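Local structure of effector EagT6 (Pseudomonas aeruginosa, 1TU1) at residues A[58-61]-A[62-65]; A[118-121]-A[122-126]; A[50-53]-A[54-57]; A[130-133]-A[134-138]. The protein is a homodimer essential for delivery of the toxin Tse6 to target cells, specifically for loading Tse6 onto VgrG1a. All coordinates share one frame; numbering follows the deposited sequence.

Interaction 1: residues A[58-61]-A[62-65]; sequences ARQL and ENAE
Asn63 lies beside Arg59 one helical turn earlier, the two side chains pointing the same way, with Asn63 ND2 4.0 Å from Arg59 CG. The guanidinium and amide planes are 67° apart, so the groups do not stack. Two waters join the amide to its neighbours instead. One bridges the two amides, donating to Gln60 OE1 and accepting from Asn63 ND2 at 3.0 Å. The other accepts from Arg59 NH1 at 3.1 Å and, more weakly, from Asn63 ND2. Arg59 reaches this place because its chain runs extended to CD and then bends (chi3 54°); Gln60 NE2 lies 3.4 Å above the guanidinium plane of Arg59, offset toward the rim. Beyond this shell, Arg59 NH2 is tied to Ser47 OG, and Gln60 OE1 has a further bond to a diethylene glycol probably taken from the crystallisation liquor. On another side of the helix, Leu61, Ala64 and Glu65 touch Phe71. The backbone fixes the spacing of all these groups through four consecutive i to i+4 bonds, among them Asn63 N to Arg59 O at 2.8 Å (N-H...O 159°). That run of bonds is the mark of a regular alpha-helix, here the surface of helix 53-67.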
ATOM      1  N   ALA A  58     -19.217  13.853  -5.961  1.00 29.05           N
ATOM      2  CA  ALA A  58     -19.490  14.681  -7.131  1.00 29.08           C
ATOM      3  C   ALA A  58     -18.182  15.244  -7.658  1.00 29.30           C
ATOM      4  O   ALA A  58     -17.999  15.309  -8.874  1.00 29.78           O
ATOM      5  CB  ALA A  58     -20.483  15.814  -6.805  1.00 28.79           C
ATOM      6  N   ARG A  59     -17.283  15.637  -6.755  1.00 29.50           N
ATOM      7  CA  ARG A  59     -15.987  16.197  -7.128  1.00 30.28           C
ATOM      8  C   ARG A  59     -15.126  15.145  -7.848  1.00 30.38           C
ATOM      9  O   ARG A  59     -14.455  15.465  -8.826  1.00 28.80           O
ATOM     10  CB  ARG A  59     -15.241  16.786  -5.921  1.00 31.24           C
ATOM     11  CG  ARG A  59     -13.835  17.336  -6.241  1.00 33.90           C
ATOM     12  CD  ARG A  59     -13.145  18.086  -5.115  1.00 38.27           C
ATOM     13  NE  ARG A  59     -13.062  17.315  -3.872  1.00 41.66           N
ATOM     14  CZ  ARG A  59     -12.054  16.496  -3.518  1.00 42.81           C
ATOM     15  NH1 ARG A  59     -10.982  16.318  -4.281  1.00 42.29           N
ATOM     16  NH2 ARG A  59     -12.127  15.862  -2.364  1.00 43.68           N
ATOM     17  N   GLN A  60     -15.157  13.905  -7.371  1.00 30.44           N
ATOM     18  CA  GLN A  60     -14.415  12.820  -8.016  1.00 31.08           C
ATOM     19  C   GLN A  60     -14.887  12.649  -9.457  1.00 32.74           C
ATOM     20  O   GLN A  60     -14.078  12.501 -10.362  1.00 31.48           O
ATOM     21  CB  GLN A  60     -14.591  11.508  -7.256  1.00 30.26           C
ATOM     22  CG  GLN A  60     -14.084  11.581  -5.829  1.00 29.20           C
ATOM     23  CD  GLN A  60     -12.696  12.156  -5.750  1.00 29.57           C
ATOM     24  OE1 GLN A  60     -11.785  11.672  -6.439  1.00 32.49           O
ATOM     25  NE2 GLN A  60     -12.512  13.184  -4.927  1.00 28.64           N
ATOM     26  N   LEU A  61     -16.200  12.672  -9.655  1.00 34.36           N
ATOM     27  CA  LEU A  61     -16.778  12.499 -10.980  1.00 36.61           C
ATOM     28  C   LEU A  61     -16.381  13.630 -11.912  1.00 37.78           C
ATOM     29  O   LEU A  61     -16.062  13.381 -13.075  1.00 37.75           O
ATOM     30  CB  LEU A  61     -18.292  12.399 -10.904  1.00 37.34           C
ATOM     31  CG  LEU A  61     -18.861  10.995 -10.998  1.00 39.95           C
ATOM     32  CD1 LEU A  61     -20.290  10.984 -10.444  1.00 42.27           C
ATOM     33  CD2 LEU A  61     -18.799  10.515 -12.465  1.00 41.96           C
ATOM     34  N   GLU A  62     -16.394  14.857 -11.389  1.00 39.18           N
ATOM     35  CA  GLU A  62     -15.969  16.052 -12.108  1.00 40.81           C
ATOM     36  C   GLU A  62     -14.482  15.988 -12.435  1.00 41.21           C
ATOM     37  O   GLU A  62     -14.067  16.376 -13.528  1.00 40.68           O
ATOM     38  CB  GLU A  62     -16.229  17.301 -11.264  1.00 41.78           C
ATOM     39  CG  GLU A  62     -16.060  18.631 -11.987  1.00 44.66           C
ATOM     40  CD  GLU A  62     -16.479  19.835 -11.141  1.00 49.99           C
ATOM     41  OE1 GLU A  62     -15.889  20.066 -10.051  1.00 52.21           O
ATOM     42  OE2 GLU A  62     -17.410  20.558 -11.567  1.00 54.11           O
ATOM     43  N   ASN A  63     -13.673  15.508 -11.497  1.00 41.29           N
ATOM     44  CA  ASN A  63     -12.254  15.303 -11.773  1.00 41.69           C
ATOM     45  C   ASN A  63     -12.050  14.293 -12.896  1.00 42.05           C
ATOM     46  O   ASN A  63     -11.170  14.475 -13.719  1.00 42.05           O
ATOM     47  CB  ASN A  63     -11.508  14.817 -10.535  1.00 41.54           C
ATOM     48  CG  ASN A  63     -11.346  15.889  -9.498  1.00 42.00           C
ATOM     49  OD1 ASN A  63     -11.515  17.088  -9.773  1.00 39.87           O
ATOM     50  ND2 ASN A  63     -11.000  15.468  -8.288  1.00 40.09           N
ATOM     51  N   ALA A  64     -12.864  13.240 -12.927  1.00 42.63           N
ATOM     52  CA  ALA A  64     -12.711  12.180 -13.918  1.00 43.81           C
ATOM     53  C   ALA A  64     -13.117  12.670 -15.312  1.00 45.09           C
ATOM     54  O   ALA A  64     -12.463  12.355 -16.309  1.00 44.97           O
ATOM     55  CB  ALA A  64     -13.519  10.978 -13.531  1.00 43.34           C
ATOM     56  N   GLU A  65     -14.194  13.450 -15.362  1.00 46.56           N
ATOM     57  CA  GLU A  65     -14.691  14.037 -16.602  1.00 48.08           C
ATOM     58  C   GLU A  65     -13.656  14.990 -17.176  1.00 48.64           C
ATOM     59  O   GLU A  65     -13.449  15.012 -18.393  1.00 48.99           O
ATOM     60  CB  GLU A  65     -16.034  14.767 -16.366  1.00 48.81           C
ATOM     61  CG  GLU A  65     -17.229  13.828 -16.145  1.00 50.98           C
ATOM     62  CD  GLU A  65     -18.463  14.484 -15.499  1.00 53.66           C
ATOM     63  OE1 GLU A  65     -18.445  15.697 -15.193  1.00 56.52           O
ATOM     64  OE2 GLU A  65     -19.473  13.773 -15.289  1.00 55.24           O
TER
HETATM   65  O   HOH W   1      -9.788  18.096  -6.458  1.00 51.18           O
HETATM   66  O   HOH W   2     -10.293  12.592  -8.210  1.00 41.92           O

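Interaction 2: residues A[118-121]-A[122-126]; sequences LTTT and PADLP
Thr120 meets Asp124 and Leu125 through the two branches that leave its CB. The hydroxyl branch, OG1, is anti to the backbone N (chi1 -170°) and lies 3.1 Å from Asp124 CB; a water 2.6 Å from Thr120 OG1 also donates to Asp124 OD2. The methyl branch turns to the next residue, with Thr120 CG2 3.6 Å from Leu125 CA, and it comes close to Leu125 CB and CD1 as well. Leu125 CD1 in turn packs against Leu118 CD2 at 4.0 Å, extending the apolar patch back along the strand. These contacts shape the connection between strand 113-120, an inner strand of the antiparallel sheet, and helix 125-137, where the chain leaves that sheet. Thr121 serves the turn with both side chain and backbone: its OG1 accepts from Asp124 N at 3.2 Å (N-H...O 138°), an ST motif in which a threonine hydroxyl receives the amide three residues on. Thr121 O takes weak bonds from Asp124 N and from Leu125 N, the latter with an N-H...O angle of 125°. Asp124 OD2 accepts from Arg36 N, which ties the turn to a more distant part of the chain, while Leu125 also packs on Met101 and Arg103 of strand 98-107.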
ATOM      1  N   LEU A 118     -11.442  -1.902  -9.347  1.00 25.03           N
ATOM      2  CA  LEU A 118     -11.151  -2.997 -10.286  1.00 25.40           C
ATOM      3  C   LEU A 118     -10.822  -2.367 -11.634  1.00 26.42           C
ATOM      4  O   LEU A 118     -11.596  -1.562 -12.152  1.00 26.06           O
ATOM      5  CB  LEU A 118     -12.355  -3.920 -10.428  1.00 25.85           C
ATOM      6  CG  LEU A 118     -12.207  -5.085 -11.445  1.00 25.01           C
ATOM      7  CD1 LEU A 118     -11.306  -6.158 -10.886  1.00 24.88           C
ATOM      8  CD2 LEU A 118     -13.566  -5.665 -11.755  1.00 26.58           C
ATOM      9  N   THR A 119      -9.683  -2.737 -12.211  1.00 26.91           N
ATOM     10  CA  THR A 119      -9.294  -2.254 -13.499  1.00 27.62           C
ATOM     11  C   THR A 119      -9.116  -3.424 -14.450  1.00 28.98           C
ATOM     12  O   THR A 119      -8.363  -4.354 -14.174  1.00 28.23           O
ATOM     13  CB  THR A 119      -7.997  -1.488 -13.405  1.00 27.84           C
ATOM     14  OG1 THR A 119      -8.141  -0.385 -12.511  1.00 28.02           O
ATOM     15  CG2 THR A 119      -7.656  -0.848 -14.755  1.00 28.88           C
ATOM     16  N   THR A 120      -9.812  -3.357 -15.573  1.00 30.60           N
ATOM     17  CA  THR A 120      -9.753  -4.398 -16.593  1.00 32.74           C
ATOM     18  C   THR A 120     -10.021  -3.729 -17.936  1.00 33.64           C
ATOM     19  O   THR A 120      -9.984  -2.511 -18.028  1.00 33.20           O
ATOM     20  CB  THR A 120     -10.764  -5.495 -16.253  1.00 33.18           C
ATOM     21  OG1 THR A 120     -10.570  -6.625 -17.102  1.00 36.83           O
ATOM     22  CG2 THR A 120     -12.204  -5.044 -16.546  1.00 33.71           C
ATOM     23  N   THR A 121     -10.221  -4.514 -18.989  1.00 35.33           N
ATOM     24  CA  THR A 121     -10.666  -3.971 -20.278  1.00 36.22           C
ATOM     25  C   THR A 121     -12.148  -4.264 -20.394  1.00 36.43           C
ATOM     26  O   THR A 121     -12.644  -5.144 -19.715  1.00 36.46           O
ATOM     27  CB  THR A 121      -9.953  -4.665 -21.464  1.00 36.17           C
ATOM     28  OG1 THR A 121     -10.175  -6.072 -21.382  1.00 35.53           O
ATOM     29  CG2 THR A 121      -8.444  -4.512 -21.385  1.00 37.88           C
ATOM     30  N   PRO A 122     -12.857  -3.571 -21.278  1.00 37.77           N
ATOM     31  CA  PRO A 122     -14.275  -3.893 -21.500  1.00 38.54           C
ATOM     32  C   PRO A 122     -14.502  -5.366 -21.838  1.00 39.47           C
ATOM     33  O   PRO A 122     -15.406  -5.990 -21.278  1.00 40.41           O
ATOM     34  CB  PRO A 122     -14.675  -2.959 -22.639  1.00 38.67           C
ATOM     35  CG  PRO A 122     -13.690  -1.840 -22.575  1.00 38.39           C
ATOM     36  CD  PRO A 122     -12.407  -2.433 -22.099  1.00 37.25           C
ATOM     37  N   ALA A 123     -13.646  -5.939 -22.681  1.00 40.40           N
ATOM     38  CA  ALA A 123     -13.751  -7.355 -23.046  1.00 40.54           C
ATOM     39  C   ALA A 123     -13.600  -8.303 -21.860  1.00 40.10           C
ATOM     40  O   ALA A 123     -14.211  -9.371 -21.835  1.00 39.61           O
ATOM     41  CB  ALA A 123     -12.722  -7.709 -24.145  1.00 40.83           C
ATOM     42  N   ASP A 124     -12.777  -7.933 -20.884  1.00 39.57           N
ATOM     43  CA  ASP A 124     -12.491  -8.832 -19.759  1.00 39.43           C
ATOM     44  C   ASP A 124     -13.372  -8.604 -18.529  1.00 39.14           C
ATOM     45  O   ASP A 124     -13.328  -9.396 -17.598  1.00 38.51           O
ATOM     46  CB  ASP A 124     -11.010  -8.729 -19.353  1.00 39.30           C
ATOM     47  CG  ASP A 124     -10.075  -9.297 -20.413  1.00 40.73           C
ATOM     48  OD1 ASP A 124     -10.567  -9.982 -21.347  1.00 39.27           O
ATOM     49  OD2 ASP A 124      -8.842  -9.102 -20.389  1.00 40.61           O
ATOM     50  N   LEU A 125     -14.148  -7.525 -18.502  1.00 39.54           N
ATOM     51  CA  LEU A 125     -14.959  -7.246 -17.318  1.00 39.79           C
ATOM     52  C   LEU A 125     -15.854  -8.429 -16.921  1.00 39.82           C
ATOM     53  O   LEU A 125     -15.864  -8.833 -15.754  1.00 39.71           O
ATOM     54  CB  LEU A 125     -15.761  -5.953 -17.463  1.00 39.95           C
ATOM     55  CG  LEU A 125     -16.697  -5.663 -16.282  1.00 40.71           C
ATOM     56  CD1 LEU A 125     -15.917  -5.572 -14.959  1.00 41.12           C
ATOM     57  CD2 LEU A 125     -17.504  -4.401 -16.503  1.00 41.91           C
ATOM     58  N   PRO A 126     -16.595  -9.018 -17.864  1.00 39.87           N
ATOM     59  CA  PRO A 126     -17.497 -10.127 -17.508  1.00 39.31           C
ATOM     60  C   PRO A 126     -16.788 -11.317 -16.891  1.00 38.20           C
ATOM     61  O   PRO A 126     -17.377 -12.026 -16.085  1.00 38.70           O
ATOM     62  CB  PRO A 126     -18.135 -10.514 -18.859  1.00 39.76           C
ATOM     63  CG  PRO A 126     -18.019  -9.300 -19.672  1.00 40.06           C
ATOM     64  CD  PRO A 126     -16.688  -8.685 -19.296  1.00 39.90           C
TER
HETATM   65  O   HOH W   3      -8.208  -7.255 -18.031  1.00 39.58           O

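Interaction 3: residues A[50-53]-A[54-57]; sequences DAPF and ADYV
Phe53 and Val57 pack one turn apart in the first turn of helix 53-67, with Pro52 at the N-cap position. The tight part is a CH-pi contact: Val57 CG2 sits over one face of the Phe53 ring, 3.8 Å from its centroid and 18° off the normal. Phe53 can offer that face because its CG is anti to the backbone N (chi1 -174°), which carries the ring outward, leaning toward Val57 one turn on. Tyr56 adds to the cluster from another direction, its CD2 3.9 Å from Phe53 CE1, with the two side chains set at an oblique angle. This apolar group faces the sheet: Phe53 and Tyr56 both touch Phe106, Val57 lies on Val87, and Tyr56 OH is hydrogen-bonded to Asp45 OD2. The other side is exposed and looser. There Asp55 OD2 lies against the Pro52 ring carbons, 3.6 Å from Pro52 CD and equally near Pro52 CG, a contact of carboxylate oxygen with ring carbon and no polar bond. Two backbone bonds set the helical turn between these sides. Val57 N reaches Phe53 O at 3.0 Å, and Tyr56 N donates to Pro52 O at 3.1 Å with an N-H...O angle of 160°, the donor lying in the carbonyl plane.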
ATOM      1  N   ASP A  50     -14.585  18.022   6.051  1.00 36.33           N
ATOM      2  CA  ASP A  50     -15.927  18.128   6.625  1.00 36.66           C
ATOM      3  C   ASP A  50     -17.013  18.349   5.565  1.00 35.43           C
ATOM      4  O   ASP A  50     -18.171  18.622   5.892  1.00 37.04           O
ATOM      5  CB  ASP A  50     -15.933  19.202   7.727  1.00 37.08           C
ATOM      6  CG  ASP A  50     -15.291  18.711   9.022  1.00 38.94           C
ATOM      7  OD1 ASP A  50     -15.275  17.474   9.288  1.00 41.35           O
ATOM      8  OD2 ASP A  50     -14.782  19.489   9.852  1.00 41.64           O
ATOM      9  N   ALA A  51     -16.658  18.195   4.294  1.00 33.34           N
ATOM     10  CA  ALA A  51     -17.648  18.254   3.221  1.00 31.36           C
ATOM     11  C   ALA A  51     -18.591  17.040   3.247  1.00 29.46           C
ATOM     12  O   ALA A  51     -18.175  15.923   3.631  1.00 27.64           O
ATOM     13  CB  ALA A  51     -16.982  18.350   1.897  1.00 31.90           C
ATOM     14  N   PRO A  52     -19.845  17.254   2.845  1.00 26.26           N
ATOM     15  CA  PRO A  52     -20.778  16.142   2.678  1.00 25.93           C
ATOM     16  C   PRO A  52     -20.177  15.115   1.722  1.00 25.42           C
ATOM     17  O   PRO A  52     -19.563  15.509   0.739  1.00 25.46           O
ATOM     18  CB  PRO A  52     -22.014  16.798   2.046  1.00 25.70           C
ATOM     19  CG  PRO A  52     -21.959  18.222   2.472  1.00 25.85           C
ATOM     20  CD  PRO A  52     -20.479  18.557   2.544  1.00 26.80           C
ATOM     21  N   PHE A  53     -20.361  13.840   2.021  1.00 25.27           N
ATOM     22  CA  PHE A  53     -19.866  12.749   1.187  1.00 24.86           C
ATOM     23  C   PHE A  53     -20.384  12.834  -0.249  1.00 26.22           C
ATOM     24  O   PHE A  53     -19.656  12.489  -1.188  1.00 25.72           O
ATOM     25  CB  PHE A  53     -20.251  11.424   1.795  1.00 24.55           C
ATOM     26  CG  PHE A  53     -19.667  10.226   1.070  1.00 24.53           C
ATOM     27  CD1 PHE A  53     -18.293  10.105   0.879  1.00 24.24           C
ATOM     28  CD2 PHE A  53     -20.503   9.241   0.556  1.00 23.82           C
ATOM     29  CE1 PHE A  53     -17.766   8.992   0.174  1.00 21.95           C
ATOM     30  CE2 PHE A  53     -19.971   8.128  -0.128  1.00 22.78           C
ATOM     31  CZ  PHE A  53     -18.600   8.020  -0.292  1.00 22.90           C
ATOM     32  N   ALA A  54     -21.637  13.279  -0.422  1.00 26.59           N
ATOM     33  CA  ALA A  54     -22.215  13.452  -1.752  1.00 26.75           C
ATOM     34  C   ALA A  54     -21.449  14.444  -2.571  1.00 26.83           C
ATOM     35  O   ALA A  54     -21.244  14.207  -3.765  1.00 28.20           O
ATOM     36  CB  ALA A  54     -23.690  13.865  -1.666  1.00 27.77           C
ATOM     37  N   ASP A  55     -21.021  15.547  -1.957  1.00 26.12           N
ATOM     38  CA  ASP A  55     -20.211  16.551  -2.632  1.00 26.79           C
ATOM     39  C   ASP A  55     -18.816  16.012  -2.968  1.00 26.81           C
ATOM     40  O   ASP A  55     -18.265  16.323  -4.030  1.00 26.60           O
ATOM     41  CB  ASP A  55     -20.017  17.794  -1.774  1.00 27.00           C
ATOM     42  CG  ASP A  55     -21.311  18.594  -1.558  1.00 29.23           C
ATOM     43  OD1 ASP A  55     -22.386  18.217  -2.101  1.00 29.91           O
ATOM     44  OD2 ASP A  55     -21.303  19.592  -0.810  1.00 31.18           O
ATOM     45  N   TYR A  56     -18.236  15.242  -2.050  1.00 26.05           N
ATOM     46  CA  TYR A  56     -16.929  14.609  -2.303  1.00 25.76           C
ATOM     47  C   TYR A  56     -17.011  13.725  -3.551  1.00 25.89           C
ATOM     48  O   TYR A  56     -16.170  13.834  -4.442  1.00 25.40           O
ATOM     49  CB  TYR A  56     -16.430  13.796  -1.072  1.00 25.64           C
ATOM     50  CG  TYR A  56     -15.315  12.848  -1.467  1.00 24.25           C
ATOM     51  CD1 TYR A  56     -13.992  13.273  -1.493  1.00 25.75           C
ATOM     52  CD2 TYR A  56     -15.598  11.555  -1.876  1.00 23.73           C
ATOM     53  CE1 TYR A  56     -12.966  12.409  -1.921  1.00 24.92           C
ATOM     54  CE2 TYR A  56     -14.599  10.688  -2.294  1.00 22.70           C
ATOM     55  CZ  TYR A  56     -13.292  11.116  -2.319  1.00 23.98           C
ATOM     56  OH  TYR A  56     -12.318  10.255  -2.745  1.00 24.51           O
ATOM     57  N   VAL A  57     -18.035  12.874  -3.626  1.00 26.82           N
ATOM     58  CA  VAL A  57     -18.208  11.972  -4.754  1.00 28.10           C
ATOM     59  C   VAL A  57     -18.448  12.760  -6.055  1.00 29.19           C
ATOM     60  O   VAL A  57     -17.900  12.411  -7.118  1.00 27.76           O
ATOM     61  CB  VAL A  57     -19.317  10.928  -4.507  1.00 28.56           C
ATOM     62  CG1 VAL A  57     -19.547  10.074  -5.739  1.00 29.42           C
ATOM     63  CG2 VAL A  57     -18.959  10.016  -3.328  1.00 27.43           C
TER

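Interaction 4: residues A[130-133]-A[134-138]; sequences PAWK and QAMQT
Met136 lays its CG over one face of the Trp132 indole, 3.6 Å above the ring plane and displaced toward the rim, with Trp132 NE1 as the nearest ring atom at 3.7 Å. The CH-pi geometry is measured from the five-membered ring: Met136 CG is 4.1 Å from its centroid and 27° off the normal. The sulfur follows at a distance, Met136 SD lying 5.3 Å from the same centroid and oblique to the ring, a Met-aromatic contact. Bends at chi2 and chi3 fold the methionine chain after CG has met the indole. Both residues belong to the face of helix 125-137 that lies on the antiparallel sheet, where Trp132 touches Leu118 and Arg103 and Met136 touches Thr116 and Val105; another part of the segment faces the dimer interface. On the exposed side, Lys133 CE approaches Gln137 NE2 in one conformer, a placement that is doubtful because the lysine adopts two. The i to i+4 backbone bonds run through both pairs; Met136 N to Trp132 O is the straighter, and Gln137 N to Lys133 O at 2.9 Å is bent to 135° as the helix nears its end. There Ala135 O accepts from Thr138 N and also from Thr138 OG1 at 2.6 Å. Thr138 OG1 further bonds to Glu14 N of the second subunit, while Ala131 and Ala135 pack on Trp19 of that subunit.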
ATOM      1  N   PRO A 130     -17.422 -11.781 -11.322  1.00 34.87           N
ATOM      2  CA  PRO A 130     -17.825 -12.658 -10.221  1.00 34.01           C
ATOM      3  C   PRO A 130     -16.894 -12.625  -9.002  1.00 33.23           C
ATOM      4  O   PRO A 130     -17.375 -12.531  -7.861  1.00 32.67           O
ATOM      5  CB  PRO A 130     -17.825 -14.047 -10.872  1.00 35.06           C
ATOM      6  CG  PRO A 130     -18.095 -13.765 -12.306  1.00 34.88           C
ATOM      7  CD  PRO A 130     -17.345 -12.522 -12.594  1.00 35.10           C
ATOM      8  N   ALA A 131     -15.584 -12.730  -9.233  1.00 31.76           N
ATOM      9  CA  ALA A 131     -14.618 -12.742  -8.141  1.00 30.76           C
ATOM     10  C   ALA A 131     -14.553 -11.359  -7.469  1.00 29.79           C
ATOM     11  O   ALA A 131     -14.504 -11.280  -6.267  1.00 29.15           O
ATOM     12  CB  ALA A 131     -13.241 -13.139  -8.647  1.00 30.53           C
ATOM     13  N   TRP A 132     -14.541 -10.301  -8.267  1.00 29.40           N
ATOM     14  CA  TRP A 132     -14.590  -8.939  -7.742  1.00 29.85           C
ATOM     15  C   TRP A 132     -15.815  -8.737  -6.815  1.00 30.52           C
ATOM     16  O   TRP A 132     -15.678  -8.321  -5.658  1.00 29.27           O
ATOM     17  CB  TRP A 132     -14.637  -7.955  -8.883  1.00 29.71           C
ATOM     18  CG  TRP A 132     -14.903  -6.573  -8.437  1.00 30.16           C
ATOM     19  CD1 TRP A 132     -14.043  -5.741  -7.782  1.00 29.27           C
ATOM     20  CD2 TRP A 132     -16.131  -5.856  -8.583  1.00 31.86           C
ATOM     21  NE1 TRP A 132     -14.657  -4.537  -7.536  1.00 31.12           N
ATOM     22  CE2 TRP A 132     -15.939  -4.576  -8.020  1.00 31.15           C
ATOM     23  CE3 TRP A 132     -17.383  -6.164  -9.147  1.00 33.11           C
ATOM     24  CZ2 TRP A 132     -16.951  -3.605  -7.990  1.00 32.85           C
ATOM     25  CZ3 TRP A 132     -18.394  -5.188  -9.121  1.00 33.29           C
ATOM     26  CH2 TRP A 132     -18.171  -3.933  -8.539  1.00 31.99           C
ATOM     27  N   LYS A 133     -16.991  -9.086  -7.341  1.00 31.11           N
ATOM     28  CA  LYS A 133     -18.277  -8.917  -6.645  1.00 32.29           C
ATOM     29  C   LYS A 133     -18.227  -9.600  -5.303  1.00 31.53           C
ATOM     30  O   LYS A 133     -18.533  -8.985  -4.272  1.00 31.11           O
ATOM     31  CB  LYS A 133     -19.449  -9.472  -7.467  0.56 32.32           C
ATOM     32  CG  LYS A 133     -20.832  -9.211  -6.835  0.56 34.40           C
ATOM     33  CD  LYS A 133     -21.965  -9.707  -7.748  0.56 36.84           C
ATOM     34  CE  LYS A 133     -23.137 -10.327  -6.984  0.56 37.98           C
ATOM     35  NZ  LYS A 133     -23.997 -11.094  -7.926  0.56 38.28           N
ATOM     36  N   GLN A 134     -17.823 -10.872  -5.314  1.00 30.31           N
ATOM     37  CA  GLN A 134     -17.782 -11.677  -4.119  1.00 29.57           C
ATOM     38  C   GLN A 134     -16.867 -11.044  -3.061  1.00 29.29           C
ATOM     39  O   GLN A 134     -17.218 -10.987  -1.875  1.00 29.08           O
ATOM     40  CB  GLN A 134     -17.291 -13.099  -4.439  1.00 29.80           C
ATOM     41  CG  GLN A 134     -17.041 -13.982  -3.215  1.00 30.47           C
ATOM     42  CD  GLN A 134     -18.308 -14.235  -2.385  1.00 31.84           C
ATOM     43  OE1 GLN A 134     -19.421 -14.153  -2.911  1.00 35.25           O
ATOM     44  NE2 GLN A 134     -18.136 -14.532  -1.096  1.00 31.60           N
ATOM     45  N   ALA A 135     -15.665 -10.657  -3.482  1.00 28.16           N
ATOM     46  CA  ALA A 135     -14.688 -10.045  -2.590  1.00 27.41           C
ATOM     47  C   ALA A 135     -15.305  -8.821  -1.906  1.00 26.23           C
ATOM     48  O   ALA A 135     -15.245  -8.686  -0.675  1.00 25.56           O
ATOM     49  CB  ALA A 135     -13.460  -9.618  -3.372  1.00 27.31           C
ATOM     50  N   MET A 136     -15.893  -7.960  -2.722  1.00 26.02           N
ATOM     51  CA  MET A 136     -16.525  -6.721  -2.263  1.00 26.89           C
ATOM     52  C   MET A 136     -17.707  -6.969  -1.338  1.00 27.92           C
ATOM     53  O   MET A 136     -17.990  -6.153  -0.450  1.00 27.07           O
ATOM     54  CB  MET A 136     -16.995  -5.877  -3.446  1.00 26.80           C
ATOM     55  CG  MET A 136     -15.906  -5.069  -4.105  1.00 27.02           C
ATOM     56  SD  MET A 136     -15.012  -3.959  -2.951  1.00 26.89           S
ATOM     57  CE  MET A 136     -16.342  -2.963  -2.284  1.00 25.81           C
ATOM     58  N   GLN A 137     -18.377  -8.107  -1.525  1.00 28.88           N
ATOM     59  CA  GLN A 137     -19.537  -8.476  -0.716  1.00 29.49           C
ATOM     60  C   GLN A 137     -19.112  -8.943   0.659  1.00 28.62           C
ATOM     61  O   GLN A 137     -19.917  -8.961   1.595  1.00 28.65           O
ATOM     62  CB  GLN A 137     -20.397  -9.528  -1.434  1.00 29.85           C
ATOM     63  CG  GLN A 137     -21.213  -8.894  -2.545  1.00 33.57           C
ATOM     64  CD  GLN A 137     -22.202  -9.836  -3.205  1.00 38.96           C
ATOM     65  OE1 GLN A 137     -21.974 -11.050  -3.293  1.00 42.87           O
ATOM     66  NE2 GLN A 137     -23.305  -9.276  -3.679  1.00 42.29           N
ATOM     67  N   THR A 138     -17.840  -9.297   0.799  1.00 28.06           N
ATOM     68  CA  THR A 138     -17.289  -9.633   2.106  1.00 26.58           C
ATOM     69  C   THR A 138     -16.580  -8.473   2.798  1.00 25.93           C
ATOM     70  O   THR A 138     -16.154  -8.639   3.917  1.00 25.30           O
ATOM     71  CB  THR A 138     -16.264 -10.787   1.998  1.00 27.21           C
ATOM     72  OG1 THR A 138     -15.105 -10.352   1.252  1.00 26.20           O
ATOM     73  CG2 THR A 138     -16.848 -11.967   1.230  1.00 27.90           C
TER

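Interactions 3 and 1 follow one another along helix 53-67, their centres 12 Å apart: the first holds the N-terminal turn and its apolar cluster, the second the more polar stretch after it. Interactions 2 and 4 share helix 125-137 without adjoining in sequence, and they touch directly, Leu118 CB lying 3.6 Å from Trp132 CD1, with centres 15 Å apart. The two pairs do not meet; interactions 1 and 4 are centred 25 Å apart on opposite sides of the chain's centre, and 3 and 4 approach only to about 11 Å between nearest atoms. Of the four, interaction 4 alone is touched by the second subunit.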